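Local coordinates for protein putative hexulose 6 phosphate synthase (Salmonella typhimurium, PDB 3F4W) that is a putative synthase that folds as an eight-stranded TIM barrel of the orotidine 5'-phosphate decarboxylase / HUMPS family and pairs with a second copy of itself, at residues I29-G32 and T33-I37; T135-D138 and Q139-A142; S170-V173 and K174-L178; V186-A189 and I190-A194. All coordinates share one frame; numbering follows the deposited sequence.

Interaction 1 of 4, residues I29-G32 and T33-I37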
loop_
_atom_site.group_PDB
_atom_site.type_symbol
_atom_site.label_atom_id
_atom_site.label_comp_id
_atom_site.label_asym_id
_atom_site.label_seq_id
_atom_site.Cartn_x
_atom_site.Cartn_y
_atom_site.Cartn_z
ATOM N N ILE A 29 -18.387 3.334 -4.780
ATOM C CA ILE A 29 -17.451 4.442 -4.870
ATOM C C ILE A 29 -16.120 3.998 -4.278
ATOM O O ILE A 29 -16.046 3.617 -3.110
ATOM C CB ILE A 29 -17.967 5.677 -4.108
ATOM C CG1 ILE A 29 -19.378 6.038 -4.580
ATOM C CG2 ILE A 29 -17.003 6.848 -4.272
ATOM C CD1 ILE A 29 -19.965 7.254 -3.889
ATOM N N GLU A 30 -15.070 4.028 -5.088
ATOM C CA GLU A 30 -13.757 3.625 -4.611
ATOM C C GLU A 30 -12.888 4.834 -4.276
ATOM O O GLU A 30 -12.635 5.686 -5.124
ATOM C CB GLU A 30 -13.040 2.745 -5.638
ATOM C CG GLU A 30 -11.576 2.489 -5.290
ATOM C CD GLU A 30 -10.811 1.781 -6.394
ATOM O OE1 GLU A 30 -11.434 1.038 -7.180
ATOM O OE2 GLU A 30 -9.577 1.968 -6.472
ATOM N N VAL A 31 -12.437 4.911 -3.031
ATOM C CA VAL A 31 -11.412 5.883 -2.684
ATOM C C VAL A 31 -10.060 5.273 -3.051
ATOM O O VAL A 31 -9.576 4.369 -2.368
ATOM C CB VAL A 31 -11.464 6.253 -1.193
ATOM C CG1 VAL A 31 -10.328 7.204 -0.832
ATOM C CG2 VAL A 31 -12.812 6.873 -0.859
ATOM N N GLY A 32 -9.474 5.755 -4.143
ATOM C CA GLY A 32 -8.211 5.233 -4.644
ATOM C C GLY A 32 -7.047 5.412 -3.686
ATOM O O GLY A 32 -7.113 6.218 -2.759
ATOM N N THR A 33 -5.970 4.668 -3.916
ATOM C CA THR A 33 -4.842 4.669 -2.986
ATOM C C THR A 33 -4.186 6.040 -2.794
ATOM O O THR A 33 -3.957 6.458 -1.664
ATOM C CB THR A 33 -3.773 3.639 -3.388
ATOM O OG1 THR A 33 -4.406 2.380 -3.638
ATOM C CG2 THR A 33 -2.748 3.478 -2.275
ATOM N N PRO A 34 -3.868 6.738 -3.895
ATOM C CA PRO A 34 -3.264 8.070 -3.761
ATOM C C PRO A 34 -4.224 9.043 -3.081
ATOM O O PRO A 34 -3.797 9.969 -2.388
ATOM C CB PRO A 34 -3.028 8.494 -5.212
ATOM C CG PRO A 34 -2.966 7.221 -5.979
ATOM C CD PRO A 34 -3.924 6.296 -5.299
ATOM N N PHE A 35 -5.516 8.818 -3.282
ATOM C CA PHE A 35 -6.558 9.642 -2.680
ATOM C C PHE A 35 -6.548 9.424 -1.167
ATOM O O PHE A 35 -6.504 10.383 -0.390
ATOM C CB PHE A 35 -7.913 9.282 -3.310
ATOM C CG PHE A 35 -9.056 10.167 -2.895
ATOM C CD1 PHE A 35 -8.845 11.315 -2.151
ATOM C CD2 PHE A 35 -10.353 9.859 -3.286
ATOM C CE1 PHE A 35 -9.909 12.128 -1.783
ATOM C CE2 PHE A 35 -11.419 10.662 -2.922
ATOM C CZ PHE A 35 -11.197 11.800 -2.170
ATOM N N LEU A 36 -6.566 8.158 -0.755
ATOM C CA LEU A 36 -6.423 7.799 0.653
ATOM C C LEU A 36 -5.163 8.397 1.268
ATOM O O LEU A 36 -5.199 8.959 2.360
ATOM C CB LEU A 36 -6.359 6.283 0.819
ATOM C CG LEU A 36 -7.596 5.526 1.276
ATOM C CD1 LEU A 36 -7.238 4.058 1.456
ATOM C CD2 LEU A 36 -8.131 6.116 2.570
ATOM N N ILE A 37 -4.039 8.242 0.578
ATOM C CA ILE A 37 -2.765 8.739 1.083
ATOM C C ILE A 37 -2.781 10.261 1.192
ATOM O O ILE A 37 -2.212 10.841 2.121
ATOM C CB ILE A 37 -1.603 8.302 0.175
ATOM C CG1 ILE A 37 -1.479 6.775 0.178
ATOM C CG2 ILE A 37 -0.307 8.960 0.610
ATOM C CD1 ILE A 37 -1.267 6.177 1.551
#
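Gly-32 and Leu-36 meet where strand 28-31 passes directly into the first turn of helix 33-39, the short axes of strand 29-31 and helix 33-37 being inclined at 59° and 8.1 Å apart at their closest. Gly-32 takes the N-cap position. Its carbonyl oxygen receives the amide of Leu-36 in an almost straight bond, N to O 2.8 Å with 172° at the hydrogen, which starts the helical pattern; the next bond of the series runs from Ile-37 N to Thr-33 O at 2.9 Å. The same Gly-32 O has Phe-35 CB against it at 3.2 Å.

One branch of Val-31 does most of the apolar work. With CG1 anti to the backbone N (chi1 176°), this methyl reaches forward over the turn and meets Phe-35 CD2 at 3.6 Å and Leu-36 CG at 3.8 Å. It approaches the phenyl ring obliquely, and the two side chains cross at about a right angle. Gly-32 N, by contrast, lies at the edge of that ring, near its plane. Around this group, Phe-35 also packs on Leu-12 and Ala-15 of helix 12-22 and on Ala-43 of helix 42-50, while Leu-36 touches Ile-37 of the second subunit. Thr-33 turns to polar partners instead: its OG1 is hydrogen-bonded to Asp-59 O and Lys-61 NZ.

The chemistry is thus divided: one nearly linear backbone bond satisfies the buried carbonyl of Gly-32, and a single valine methyl, touching both an aromatic and an aliphatic side chain, carries the apolar contact across the bend.

Interaction 2 of 4, residues T135-D138 and Q139-A142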
loop_
_atom_site.group_PDB
_atom_site.type_symbol
_atom_site.label_atom_id
_atom_site.label_comp_id
_atom_site.label_asym_id
_atom_site.label_seq_id
_atom_site.Cartn_x
_atom_site.Cartn_y
_atom_site.Cartn_z
ATOM N N THR A 135 -4.825 -5.090 -13.625
ATOM C CA THR A 135 -3.644 -4.572 -14.291
ATOM C C THR A 135 -3.532 -3.109 -13.885
ATOM O O THR A 135 -4.415 -2.306 -14.190
ATOM C CB THR A 135 -3.768 -4.700 -15.817
ATOM O OG1 THR A 135 -3.826 -6.086 -16.169
ATOM C CG2 THR A 135 -2.583 -4.052 -16.518
ATOM N N GLY A 136 -2.460 -2.772 -13.175
ATOM C CA GLY A 136 -2.309 -1.446 -12.600
ATOM C C GLY A 136 -2.156 -0.358 -13.640
ATOM O O GLY A 136 -1.903 -0.642 -14.810
ATOM N N THR A 137 -2.301 0.893 -13.212
ATOM C CA THR A 137 -2.219 2.024 -14.127
ATOM C C THR A 137 -0.827 2.163 -14.751
ATOM O O THR A 137 -0.705 2.540 -15.913
ATOM C CB THR A 137 -2.649 3.347 -13.459
ATOM O OG1 THR A 137 -1.846 3.583 -12.296
ATOM C CG2 THR A 137 -4.126 3.296 -13.056
ATOM N N ASP A 138 0.221 1.859 -13.989
ATOM C CA ASP A 138 1.575 1.877 -14.543
ATOM C C ASP A 138 1.720 0.798 -15.618
ATOM O O ASP A 138 2.326 1.018 -16.673
ATOM C CB ASP A 138 2.627 1.676 -13.447
ATOM C CG ASP A 138 2.637 2.801 -12.430
ATOM O OD1 ASP A 138 2.163 3.909 -12.753
ATOM O OD2 ASP A 138 3.120 2.580 -11.304
ATOM N N GLN A 139 1.161 -0.377 -15.353
ATOM C CA GLN A 139 1.181 -1.448 -16.341
ATOM C C GLN A 139 0.365 -1.089 -17.583
ATOM O O GLN A 139 0.778 -1.379 -18.704
ATOM C CB GLN A 139 0.704 -2.764 -15.723
ATOM C CG GLN A 139 1.683 -3.350 -14.725
ATOM C CD GLN A 139 1.124 -4.558 -13.998
ATOM O OE1 GLN A 139 -0.059 -4.606 -13.670
ATOM N NE2 GLN A 139 1.979 -5.545 -13.746
ATOM N N GLN A 140 -0.787 -0.455 -17.385
ATOM C CA GLN A 140 -1.606 -0.001 -18.510
ATOM C C GLN A 140 -0.840 0.971 -19.399
ATOM O O GLN A 140 -0.978 0.947 -20.620
ATOM C CB GLN A 140 -2.879 0.681 -18.016
ATOM C CG GLN A 140 -3.777 -0.192 -17.166
ATOM C CD GLN A 140 -4.830 0.622 -16.450
ATOM O OE1 GLN A 140 -5.355 1.589 -16.998
ATOM N NE2 GLN A 140 -5.134 0.246 -15.214
ATOM N N ALA A 141 -0.047 1.839 -18.780
ATOM C CA ALA A 141 0.733 2.812 -19.532
ATOM C C ALA A 141 1.675 2.099 -20.491
ATOM O O ALA A 141 2.064 2.650 -21.520
ATOM C CB ALA A 141 1.512 3.711 -18.590
ATOM N N ALA A 142 2.032 0.866 -20.147
ATOM C CA ALA A 142 2.919 0.066 -20.983
ATOM C C ALA A 142 2.137 -0.838 -21.943
ATOM O O ALA A 142 2.701 -1.747 -22.559
ATOM C CB ALA A 142 3.880 -0.755 -20.115
#
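Gln-139 folds its side chain back beside Thr-135 and grips the backbone N of Gly-136. Its CG lies anti to its own carbonyl carbon (chi1 -70°) and the chain is extended beyond, which brings OE1 within 3.1 Å of Gly-136 N; the N-H meets a lone pair of OE1 in the carbonyl plane. On the way, Gln-139 CB rests on the methyl CG2 of Thr-135 at 3.6 Å. The other end of the amide, NE2, bonds to Asp-88 of the second subunit, so the group is held at both ends.

Gln-140 folds back too. Its NE2 donates to Thr-135 O at 2.8 Å, close to the amide plane, and also bonds a malonate ion, while its backbone N donates to Gly-136 O at 2.8 Å. Next, Ala-141 N closes the following turn on Thr-137 O at 3.0 Å, and Ala-142 N bonds Gln-139 O at 2.9 Å and only weakly Asp-138 O.

The amides of Thr-137 and Asp-138 in the first turn are taken by the carboxylate of Asp-64 of the second subunit. Gly-136 is the N-cap, and the bond from its amide to Gln-139, the N3 residue, is the half of a capping box that a glycine N-cap can make, here just beyond barrel strand 130-134.

Interaction 3 of 4, residues S170-V173 and K174-L178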
loop_
_atom_site.group_PDB
_atom_site.type_symbol
_atom_site.label_atom_id
_atom_site.label_comp_id
_atom_site.label_asym_id
_atom_site.label_seq_id
_atom_site.Cartn_x
_atom_site.Cartn_y
_atom_site.Cartn_z
ATOM N N SER A 170 -15.880 2.601 -21.970
ATOM C CA SER A 170 -17.091 2.273 -22.715
ATOM C C SER A 170 -16.743 1.517 -23.991
ATOM O O SER A 170 -17.554 0.747 -24.507
ATOM C CB SER A 170 -17.875 3.538 -23.060
ATOM O OG SER A 170 -17.118 4.374 -23.917
ATOM N N GLN A 171 -15.534 1.742 -24.496
ATOM C CA GLN A 171 -15.088 1.109 -25.735
ATOM C C GLN A 171 -14.771 -0.376 -25.565
ATOM O O GLN A 171 -14.856 -1.142 -26.524
ATOM C CB GLN A 171 -13.877 1.845 -26.313
ATOM C CG GLN A 171 -14.227 3.146 -27.017
ATOM C CD GLN A 171 -14.989 2.918 -28.312
ATOM O OE1 GLN A 171 -14.412 2.521 -29.325
ATOM N NE2 GLN A 171 -16.292 3.174 -28.285
ATOM N N THR A 172 -14.418 -0.787 -24.349
ATOM C CA THR A 172 -13.989 -2.165 -24.110
ATOM C C THR A 172 -14.809 -2.905 -23.057
ATOM O O THR A 172 -14.616 -4.102 -22.850
ATOM C CB THR A 172 -12.526 -2.208 -23.654
ATOM O OG1 THR A 172 -12.383 -1.423 -22.463
ATOM C CG2 THR A 172 -11.616 -1.652 -24.739
ATOM N N VAL A 173 -15.711 -2.200 -22.385
ATOM C CA VAL A 173 -16.449 -2.793 -21.275
ATOM C C VAL A 173 -17.231 -4.047 -21.683
ATOM O O VAL A 173 -17.361 -4.989 -20.898
ATOM C CB VAL A 173 -17.390 -1.769 -20.593
ATOM C CG1 VAL A 173 -18.366 -1.174 -21.601
ATOM C CG2 VAL A 173 -18.129 -2.419 -19.430
ATOM N N LYS A 174 -17.740 -4.076 -22.910
ATOM C CA LYS A 174 -18.504 -5.240 -23.349
ATOM C C LYS A 174 -17.673 -6.528 -23.360
ATOM O O LYS A 174 -18.165 -7.595 -22.986
ATOM C CB LYS A 174 -19.141 -5.004 -24.719
ATOM C CG LYS A 174 -20.143 -6.081 -25.107
ATOM C CD LYS A 174 -20.548 -5.955 -26.563
ATOM C CE LYS A 174 -21.429 -7.112 -26.994
ATOM N NZ LYS A 174 -21.680 -7.086 -28.464
ATOM N N ASP A 175 -16.420 -6.431 -23.791
ATOM C CA ASP A 175 -15.518 -7.584 -23.780
ATOM C C ASP A 175 -15.505 -8.237 -22.405
ATOM O O ASP A 175 -15.515 -9.461 -22.283
ATOM C CB ASP A 175 -14.094 -7.162 -24.148
ATOM C CG ASP A 175 -13.992 -6.604 -25.555
ATOM O OD1 ASP A 175 -12.959 -5.979 -25.879
ATOM O OD2 ASP A 175 -14.945 -6.792 -26.339
ATOM N N TYR A 176 -15.480 -7.408 -21.369
ATOM C CA TYR A 176 -15.380 -7.886 -19.996
ATOM C C TYR A 176 -16.715 -8.361 -19.453
ATOM O O TYR A 176 -16.784 -9.384 -18.774
ATOM C CB TYR A 176 -14.791 -6.793 -19.099
ATOM C CG TYR A 176 -13.347 -6.506 -19.434
ATOM C CD1 TYR A 176 -12.320 -7.243 -18.854
ATOM C CD2 TYR A 176 -13.013 -5.525 -20.358
ATOM C CE1 TYR A 176 -10.998 -6.997 -19.171
ATOM C CE2 TYR A 176 -11.694 -5.272 -20.683
ATOM C CZ TYR A 176 -10.690 -6.012 -20.087
ATOM O OH TYR A 176 -9.377 -5.765 -20.411
ATOM N N ALA A 177 -17.771 -7.613 -19.754
ATOM C CA ALA A 177 -19.101 -7.941 -19.264
ATOM C C ALA A 177 -19.519 -9.329 -19.733
ATOM O O ALA A 177 -20.105 -10.101 -18.972
ATOM C CB ALA A 177 -20.108 -6.896 -19.727
ATOM N N LEU A 178 -19.207 -9.638 -20.987
ATOM C CA LEU A 178 -19.551 -10.932 -21.579
ATOM C C LEU A 178 -18.988 -12.108 -20.797
ATOM O O LEU A 178 -19.542 -13.205 -20.837
ATOM C CB LEU A 178 -19.068 -11.011 -23.029
ATOM C CG LEU A 178 -19.930 -10.303 -24.077
ATOM C CD1 LEU A 178 -19.153 -10.080 -25.367
ATOM C CD2 LEU A 178 -21.205 -11.093 -24.338
HETATM O O HOH W 1 -17.820 -1.997 -24.988
#
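Val-173 O and Ala-177 N, 2.9 Å apart, make the straightest bond between the two segments, in helix 173-177, part of the beta-alpha-beta crossover from strand 161-165 to strand 183-186 of the TIM barrel. The N-H...O angle is 162°, and the donor arrives nearly along the C=O axis. Two further bonds of the same turn, Tyr-176 N to Val-173 O and Asp-175 N to Thr-172 O, are weak.

Thr-172 O is also met by side chains. Tyr-176 carries its CG beside the backbone N (chi1 -67°), and the ring turns its edge to this carbonyl, CD2 lying 3.3 Å from Thr-172 O. Asp-175 CB comes to 3.4 Å from the same Thr-172 O.

Farther out, Thr-172 OG1 hydrogen-bonds Ser-169 N, tying this residue back to the preceding loop. Val-173 turns to Val-206 and Leu-207 of helix 196-209, whereas Tyr-176 packs on Ile-147 and Leu-150 of helix 147-156; the short helix is thereby joined to both neighbours. Ser-170 OG is held by Glu-199. A water ties the loop to the helix, donating to Ser-170 O at 2.8 Å and accepting from Lys-174 N at 2.9 Å.

Interaction 4 of 4, residues V186-A189 and I190-A194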
loop_
_atom_site.group_PDB
_atom_site.type_symbol
_atom_site.label_atom_id
_atom_site.label_comp_id
_atom_site.label_asym_id
_atom_site.label_seq_id
_atom_site.Cartn_x
_atom_site.Cartn_y
_atom_site.Cartn_z
ATOM N N VAL A 186 -13.940 0.899 -12.990
ATOM C CA VAL A 186 -13.553 1.901 -13.973
ATOM C C VAL A 186 -13.083 3.151 -13.249
ATOM O O VAL A 186 -13.652 3.538 -12.228
ATOM C CB VAL A 186 -14.724 2.253 -14.920
ATOM C CG1 VAL A 186 -14.366 3.442 -15.800
ATOM C CG2 VAL A 186 -15.088 1.051 -15.778
ATOM N N GLY A 187 -12.031 3.771 -13.768
ATOM C CA GLY A 187 -11.501 4.977 -13.166
ATOM C C GLY A 187 -11.316 6.058 -14.208
ATOM O O GLY A 187 -12.223 6.852 -14.459
ATOM N N SER A 188 -10.143 6.056 -14.832
ATOM C CA SER A 188 -9.737 7.096 -15.774
ATOM C C SER A 188 -10.736 7.359 -16.901
ATOM O O SER A 188 -10.951 8.507 -17.289
ATOM C CB SER A 188 -8.363 6.762 -16.366
ATOM O OG SER A 188 -7.941 7.765 -17.272
ATOM N N ALA A 189 -11.333 6.302 -17.440
ATOM C CA ALA A 189 -12.281 6.452 -18.542
ATOM C C ALA A 189 -13.383 7.437 -18.175
ATOM O O ALA A 189 -13.882 8.176 -19.026
ATOM C CB ALA A 189 -12.872 5.104 -18.932
ATOM N N ILE A 190 -13.754 7.449 -16.899
ATOM C CA ILE A 190 -14.809 8.331 -16.410
ATOM C C ILE A 190 -14.278 9.641 -15.823
ATOM O O ILE A 190 -14.792 10.719 -16.125
ATOM C CB ILE A 190 -15.696 7.613 -15.363
ATOM C CG1 ILE A 190 -16.526 6.513 -16.038
ATOM C CG2 ILE A 190 -16.595 8.612 -14.650
ATOM C CD1 ILE A 190 -17.199 5.557 -15.070
ATOM N N THR A 191 -13.248 9.555 -14.986
ATOM C CA THR A 191 -12.749 10.748 -14.305
ATOM C C THR A 191 -12.095 11.748 -15.262
ATOM O O THR A 191 -12.116 12.953 -15.017
ATOM C CB THR A 191 -11.787 10.402 -13.149
ATOM O OG1 THR A 191 -10.699 9.619 -13.648
ATOM C CG2 THR A 191 -12.519 9.619 -12.069
ATOM N N HIS A 192 -11.535 11.248 -16.358
ATOM C CA HIS A 192 -10.904 12.117 -17.347
ATOM C C HIS A 192 -11.790 12.324 -18.571
ATOM O O HIS A 192 -11.343 12.852 -19.589
ATOM C CB HIS A 192 -9.552 11.551 -17.787
ATOM C CG HIS A 192 -8.501 11.594 -16.722
ATOM N ND1 HIS A 192 -8.128 12.762 -16.092
ATOM C CD2 HIS A 192 -7.732 10.616 -16.188
ATOM C CE1 HIS A 192 -7.183 12.499 -15.207
ATOM N NE2 HIS A 192 -6.923 11.204 -15.245
ATOM N N ALA A 193 -13.046 11.901 -18.471
ATOM C CA ALA A 193 -13.979 12.046 -19.578
ATOM C C ALA A 193 -14.397 13.499 -19.744
ATOM O O ALA A 193 -14.585 14.217 -18.760
ATOM C CB ALA A 193 -15.200 11.172 -19.359
ATOM N N ALA A 194 -14.536 13.937 -20.990
ATOM C CA ALA A 194 -15.070 15.266 -21.256
ATOM C C ALA A 194 -16.504 15.329 -20.735
ATOM O O ALA A 194 -16.941 16.338 -20.181
ATOM C CB ALA A 194 -15.024 15.567 -22.742
#
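The imidazole of His-192 presents its edge to Ser-188, with the hydroxyl OG lying in the ring plane 3.1 Å from CD2. Over one face sits Thr-191 OG1, 4.0 Å above the plane and displaced toward the rim of the ring. Ser-188 reaches the edge because its OG stands anti to the backbone N (chi1 -179°), pointing along the turn to the residue four places on. The backbones of the same pair are bonded as well: His-192 N donates to Ser-188 O at 3.0 Å, and His-192 is where the chain leaves helical geometry.

Gly-187, the N-cap, has a carbonyl oxygen gripped by two amides. Thr-191 N reaches Gly-187 O at 2.9 Å in a nearly straight bond of 172°, whereas Ile-190 N, also 2.9 Å from Gly-187 O, comes from above the carbonyl plane and is more bent. At this same N-terminal end, the amide of Ser-188 bonds a malonate ion and that of Gly-187 does so weakly.

Apolar contact joins strand to helix: Val-186 CG1 meets Ile-190 CD1 at 3.6 Å, the two side chains crossing at about a right angle. Strand 183-186 pairs with strand 2-7 through Val-186, which also touches Ile-203 of helix 196-209. Ile-190 packs on Leu-5 of strand 2-7, Phe-18 of helix 12-22 and Glu-199 of helix 196-209, so helix 188-191 packs against strand 2-7 and helices 12-22 and 196-209, just after the last barrel strand.

In the fold
The four contacts follow one another along the chain and belong to one closed parallel barrel. Interactions 1, 2 and 4 sit where a strand (28-31, 130-134, 183-186) gives way to a helix with a glycine N-cap; interaction 3 opens the helix between strands 161-165 and 183-186. The centre of interaction 4 lies about 15 Å from those of the other three, while interactions 1 and 3, about 24 Å apart, are on opposite sides of the chain's centre. Interactions 1 and 2 meet the second subunit, so helix starts contribute to the dimer. Helix 196-209 links interactions 3 and 4, and malonate, probably from the crystallisation liquor, bonds at both 2 and 4 and may mark an anion pocket.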